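PDB 5YXT: reducing end xylose-releasing exo-oligoxylanase from Paenibacillus barengoltzii G22, which probably hydrolyses xylo-oligosaccharides by releasing xylose from their reducing ends, as a family 8 glycoside hydrolase of xylan degradation. Local coordinates for residues R29-G41 with G74-V86. Sequence-based numbering, arbitrary orientation.
Sequences RRLDETWEQLFEG and GMMMAVQYDRQDV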
loop_
_atom_site.group_PDB
_atom_site.type_symbol
_atom_site.label_atom_id
_atom_site.label_comp_id
_atom_site.label_asym_id
_atom_site.label_seq_id
_atom_site.Cartn_x
_atom_site.Cartn_y
_atom_site.Cartn_z
ATOM N N ARG C 29 21.027 18.490 12.846
ATOM C CA ARG C 29 21.090 18.506 14.305
ATOM C C ARG C 29 20.955 17.100 14.875
ATOM O O ARG C 29 21.636 16.751 15.838
ATOM C CB ARG C 29 20.004 19.420 14.876
ATOM N N ARG C 30 20.087 16.275 14.288
ATOM C CA ARG C 30 19.954 14.895 14.748
ATOM C C ARG C 30 21.261 14.129 14.589
ATOM O O ARG C 30 21.681 13.401 15.497
ATOM C CB ARG C 30 18.831 14.197 13.989
ATOM C CG ARG C 30 18.435 12.848 14.573
ATOM C CD ARG C 30 17.892 12.970 15.995
ATOM N NE ARG C 30 16.512 13.437 15.994
ATOM C CZ ARG C 30 15.470 12.706 15.614
ATOM N NH1 ARG C 30 15.648 11.455 15.212
ATOM N NH2 ARG C 30 14.248 13.229 15.639
ATOM N N LEU C 31 21.917 14.276 13.434
ATOM C CA LEU C 31 23.196 13.609 13.221
ATOM C C LEU C 31 24.238 14.071 14.237
ATOM O O LEU C 31 24.927 13.251 14.860
ATOM C CB LEU C 31 23.684 13.860 11.793
ATOM C CG LEU C 31 24.998 13.178 11.401
ATOM C CD1 LEU C 31 24.959 11.685 11.723
ATOM C CD2 LEU C 31 25.290 13.395 9.928
ATOM N N ASP C 32 24.370 15.386 14.420
ATOM C CA ASP C 32 25.376 15.888 15.351
ATOM C C ASP C 32 25.044 15.515 16.792
ATOM O O ASP C 32 25.943 15.174 17.562
ATOM C CB ASP C 32 25.528 17.400 15.201
ATOM C CG ASP C 32 26.007 17.792 13.820
ATOM O OD1 ASP C 32 26.761 16.991 13.229
ATOM O OD2 ASP C 32 25.624 18.879 13.319
ATOM N N GLU C 33 23.763 15.571 17.179
ATOM C CA GLU C 33 23.399 15.154 18.535
ATOM C C GLU C 33 23.667 13.665 18.740
ATOM O O GLU C 33 24.079 13.242 19.827
ATOM C CB GLU C 33 21.929 15.468 18.823
ATOM C CG GLU C 33 21.625 16.933 19.092
ATOM C CD GLU C 33 20.134 17.239 19.026
ATOM O OE1 GLU C 33 19.371 16.371 18.541
ATOM O OE2 GLU C 33 19.723 18.343 19.462
ATOM N N THR C 34 23.441 12.855 17.702
ATOM C CA THR C 34 23.714 11.428 17.801
ATOM C C THR C 34 25.204 11.158 17.940
ATOM O O THR C 34 25.622 10.353 18.781
ATOM C CB THR C 34 23.162 10.703 16.580
ATOM O OG1 THR C 34 21.753 10.927 16.503
ATOM C CG2 THR C 34 23.439 9.208 16.685
ATOM N N TRP C 35 26.024 11.794 17.096
ATOM C CA TRP C 35 27.469 11.680 17.259
ATOM C C TRP C 35 27.880 11.987 18.697
ATOM O O TRP C 35 28.602 11.214 19.336
ATOM C CB TRP C 35 28.205 12.607 16.276
ATOM C CG TRP C 35 29.676 12.573 16.514
ATOM C CD1 TRP C 35 30.400 13.445 17.268
ATOM C CD2 TRP C 35 30.599 11.575 16.056
ATOM N NE1 TRP C 35 31.721 13.063 17.297
ATOM C CE2 TRP C 35 31.870 11.920 16.559
ATOM C CE3 TRP C 35 30.475 10.429 15.261
ATOM C CZ2 TRP C 35 33.016 11.156 16.297
ATOM C CZ3 TRP C 35 31.617 9.672 14.992
ATOM C CH2 TRP C 35 32.870 10.041 15.516
ATOM N N GLU C 36 27.402 13.103 19.237
ATOM C CA GLU C 36 27.860 13.507 20.564
ATOM C C GLU C 36 27.456 12.493 21.633
ATOM O O GLU C 36 28.269 12.142 22.493
ATOM C CB GLU C 36 27.349 14.908 20.880
ATOM C CG GLU C 36 27.930 15.936 19.895
ATOM C CD GLU C 36 27.601 17.380 20.222
ATOM O OE1 GLU C 36 26.819 17.998 19.462
ATOM O OE2 GLU C 36 28.154 17.912 21.207
ATOM N N GLN C 37 26.225 11.969 21.562
ATOM C CA GLN C 37 25.775 10.982 22.545
ATOM C C GLN C 37 26.610 9.708 22.498
ATOM O O GLN C 37 26.799 9.047 23.524
ATOM C CB GLN C 37 24.300 10.632 22.310
ATOM C CG GLN C 37 23.313 11.753 22.593
ATOM C CD GLN C 37 21.874 11.252 22.655
ATOM O OE1 GLN C 37 21.143 11.286 21.665
ATOM N NE2 GLN C 37 21.462 10.793 23.826
ATOM N N LEU C 38 27.100 9.335 21.322
ATOM C CA LEU C 38 27.800 8.067 21.155
ATOM C C LEU C 38 29.302 8.186 21.366
ATOM O O LEU C 38 29.933 7.233 21.856
ATOM C CB LEU C 38 27.527 7.507 19.751
ATOM C CG LEU C 38 26.264 6.657 19.565
ATOM C CD1 LEU C 38 25.047 7.304 20.171
ATOM C CD2 LEU C 38 26.014 6.322 18.086
ATOM N N PHE C 39 29.889 9.325 20.990
ATOM C CA PHE C 39 31.337 9.487 21.012
ATOM C C PHE C 39 31.832 10.548 21.980
ATOM O O PHE C 39 33.025 10.549 22.297
ATOM C CB PHE C 39 31.866 9.819 19.600
ATOM C CG PHE C 39 31.848 8.638 18.666
ATOM C CD1 PHE C 39 30.682 8.277 18.008
ATOM C CD2 PHE C 39 32.982 7.861 18.488
ATOM C CE1 PHE C 39 30.646 7.162 17.177
ATOM C CE2 PHE C 39 32.959 6.751 17.654
ATOM C CZ PHE C 39 31.790 6.398 16.999
ATOM N N GLU C 40 30.975 11.450 22.446
ATOM C CA GLU C 40 31.402 12.504 23.359
ATOM C C GLU C 40 30.497 12.623 24.585
ATOM O O GLU C 40 30.613 13.600 25.331
ATOM C CB GLU C 40 31.473 13.848 22.623
ATOM C CG GLU C 40 32.553 13.887 21.550
ATOM C CD GLU C 40 32.276 14.914 20.476
ATOM O OE1 GLU C 40 32.949 14.868 19.423
ATOM O OE2 GLU C 40 31.399 15.777 20.686
ATOM N N GLY C 41 29.634 11.649 24.830
ATOM C CA GLY C 41 28.638 11.714 25.888
ATOM C C GLY C 41 29.080 11.002 27.150
ATOM O O GLY C 41 30.259 11.022 27.520
ATOM N N GLY C 74 33.533 1.734 14.413
ATOM C CA GLY C 74 33.922 3.039 14.914
ATOM C C GLY C 74 34.818 3.774 13.942
ATOM O O GLY C 74 34.674 4.982 13.741
ATOM N N MET C 75 35.751 3.059 13.321
ATOM C CA MET C 75 36.600 3.711 12.333
ATOM C C MET C 75 35.783 4.160 11.128
ATOM O O MET C 75 36.011 5.250 10.594
ATOM C CB MET C 75 37.737 2.783 11.918
ATOM C CG MET C 75 38.858 2.739 12.933
ATOM S SD MET C 75 39.892 1.291 12.731
ATOM C CE MET C 75 40.629 1.671 11.138
ATOM N N MET C 76 34.803 3.353 10.698
ATOM C CA MET C 76 33.995 3.782 9.560
ATOM C C MET C 76 33.150 5.001 9.912
ATOM O O MET C 76 33.062 5.942 9.115
ATOM C CB MET C 76 33.107 2.643 9.043
ATOM C CG MET C 76 32.309 3.064 7.768
ATOM S SD MET C 76 33.338 3.469 6.305
ATOM C CE MET C 76 33.699 1.834 5.669
ATOM N N MET C 77 32.526 5.017 11.100
ATOM C CA MET C 77 31.797 6.219 11.514
ATOM C C MET C 77 32.723 7.432 11.587
ATOM O O MET C 77 32.345 8.533 11.170
ATOM C CB MET C 77 31.087 6.019 12.868
ATOM C CG MET C 77 29.939 4.999 12.925
ATOM S SD MET C 77 30.018 4.079 14.486
ATOM C CE MET C 77 28.744 4.683 15.566
ATOM N N ALA C 78 33.933 7.249 12.116
ATOM C CA ALA C 78 34.843 8.385 12.301
ATOM C C ALA C 78 35.302 8.970 10.959
ATOM O O ALA C 78 35.389 10.197 10.804
ATOM C CB ALA C 78 36.044 7.957 13.150
ATOM N N VAL C 79 35.555 8.121 9.963
ATOM C CA VAL C 79 35.986 8.658 8.678
ATOM C C VAL C 79 34.803 9.248 7.911
ATOM O O VAL C 79 34.963 10.242 7.194
ATOM C CB VAL C 79 36.745 7.587 7.865
ATOM C CG1 VAL C 79 35.868 6.385 7.565
ATOM C CG2 VAL C 79 37.358 8.192 6.565
ATOM N N GLN C 80 33.598 8.697 8.065
ATOM C CA GLN C 80 32.445 9.313 7.411
ATOM C C GLN C 80 32.117 10.670 8.030
ATOM O O GLN C 80 31.745 11.610 7.324
ATOM C CB GLN C 80 31.235 8.380 7.487
ATOM C CG GLN C 80 31.370 7.112 6.647
ATOM C CD GLN C 80 31.507 7.394 5.167
ATOM O OE1 GLN C 80 31.119 8.446 4.692
ATOM N NE2 GLN C 80 32.072 6.442 4.430
ATOM N N TYR C 81 32.255 10.785 9.343
ATOM C CA TYR C 81 31.952 12.009 10.071
ATOM C C TYR C 81 33.141 12.966 10.175
ATOM O O TYR C 81 33.001 14.036 10.775
ATOM C CB TYR C 81 31.434 11.660 11.474
ATOM C CG TYR C 81 30.597 12.755 12.100
ATOM C CD1 TYR C 81 29.339 13.065 11.612
ATOM C CD2 TYR C 81 31.076 13.481 13.175
ATOM C CE1 TYR C 81 28.581 14.073 12.185
ATOM C CE2 TYR C 81 30.330 14.480 13.757
ATOM C CZ TYR C 81 29.088 14.773 13.260
ATOM O OH TYR C 81 28.359 15.776 13.849
ATOM N N ASP C 82 34.304 12.606 9.619
ATOM C CA ASP C 82 35.470 13.497 9.524
ATOM C C ASP C 82 36.051 13.825 10.902
ATOM O O ASP C 82 36.235 14.991 11.259
ATOM C CB ASP C 82 35.131 14.784 8.768
ATOM C CG ASP C 82 36.350 15.458 8.193
ATOM O OD1 ASP C 82 37.457 14.894 8.314
ATOM O OD2 ASP C 82 36.203 16.563 7.626
ATOM N N ARG C 83 36.345 12.787 11.685
ATOM C CA ARG C 83 37.072 12.963 12.945
ATOM C C ARG C 83 38.254 12.006 12.965
ATOM O O ARG C 83 38.164 10.863 13.432
ATOM C CB ARG C 83 36.163 12.780 14.145
ATOM C CG ARG C 83 35.471 14.099 14.509
ATOM C CD ARG C 83 34.011 13.874 14.774
ATOM N NE ARG C 83 33.297 14.983 15.434
ATOM C CZ ARG C 83 32.962 16.145 14.864
ATOM N NH1 ARG C 83 33.246 16.389 13.582
ATOM N NH2 ARG C 83 32.305 17.058 15.580
ATOM N N GLN C 84 39.385 12.505 12.464
ATOM C CA GLN C 84 40.594 11.697 12.376
ATOM C C GLN C 84 41.137 11.346 13.750
ATOM O O GLN C 84 41.723 10.273 13.923
ATOM C CB GLN C 84 41.656 12.437 11.562
ATOM C CG GLN C 84 42.849 11.570 11.213
ATOM C CD GLN C 84 43.796 12.260 10.250
ATOM O OE1 GLN C 84 44.694 11.639 9.680
ATOM N NE2 GLN C 84 43.596 13.551 10.063
ATOM N N ASP C 85 40.959 12.235 14.736
ATOM C CA ASP C 85 41.461 11.948 16.072
ATOM C C ASP C 85 40.813 10.691 16.646
ATOM O O ASP C 85 41.504 9.825 17.191
ATOM C CB ASP C 85 41.249 13.157 16.992
ATOM C CG ASP C 85 39.800 13.641 17.031
ATOM O OD1 ASP C 85 39.088 13.581 15.990
ATOM O OD2 ASP C 85 39.375 14.092 18.123
ATOM N N VAL C 86 39.488 10.563 16.528
ATOM C CA VAL C 86 38.822 9.348 16.999
ATOM C C VAL C 86 39.265 8.145 16.172
ATOM O O VAL C 86 39.592 7.086 16.715
ATOM C CB VAL C 86 37.292 9.517 16.962
ATOM C CG1 VAL C 86 36.605 8.164 17.172
ATOM C CG2 VAL C 86 36.841 10.519 18.006
#
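The W35 indole is sandwiched between residues of both segments: Y81 and R83 share one face, while F39, from its own helix, lies over the other. Y81 forms an offset stack with the five-membered ring, centroids 4.4 Å apart and planes at 18°, its CE2 3.4 Å from W35 CG; W35 CB adds a CH-pi contact over the tyrosine face. R83 lays its CD 3.3 Å from W35 CZ2, and its guanidinium makes an off-centre cation-pi contact, the planes 82° apart. With CG anti to the backbone N (chi1 175°), W35 carries its indole toward 74-86, and NE1 donates to E40 OE1 at 3.0 Å, the acceptor lying in the ring plane; this bond, with the rings on both faces, helps to hold the indole's rotation. E40 OE1 lies 4.0 Å from R83 NE, too long for a salt bridge, and may partly offset its charge. A leucine in place of W35 would probably leave Y81 without its stacking partner, R83 without its cation-pi surface and E40 OE1 without its indole donor. M77 sets SD at the edge of the F39 ring, a Met-aromatic contact, with its CE 3.5 Å from F39 CE1, and V86 CG1 meets F39 CD2 at 3.9 Å. The contact joins helix 24-40 to the end of helix 68-80, the following turn and the start of helix 84-98, helix-to-helix packing as in the (alpha/alpha)6 barrel of family 8.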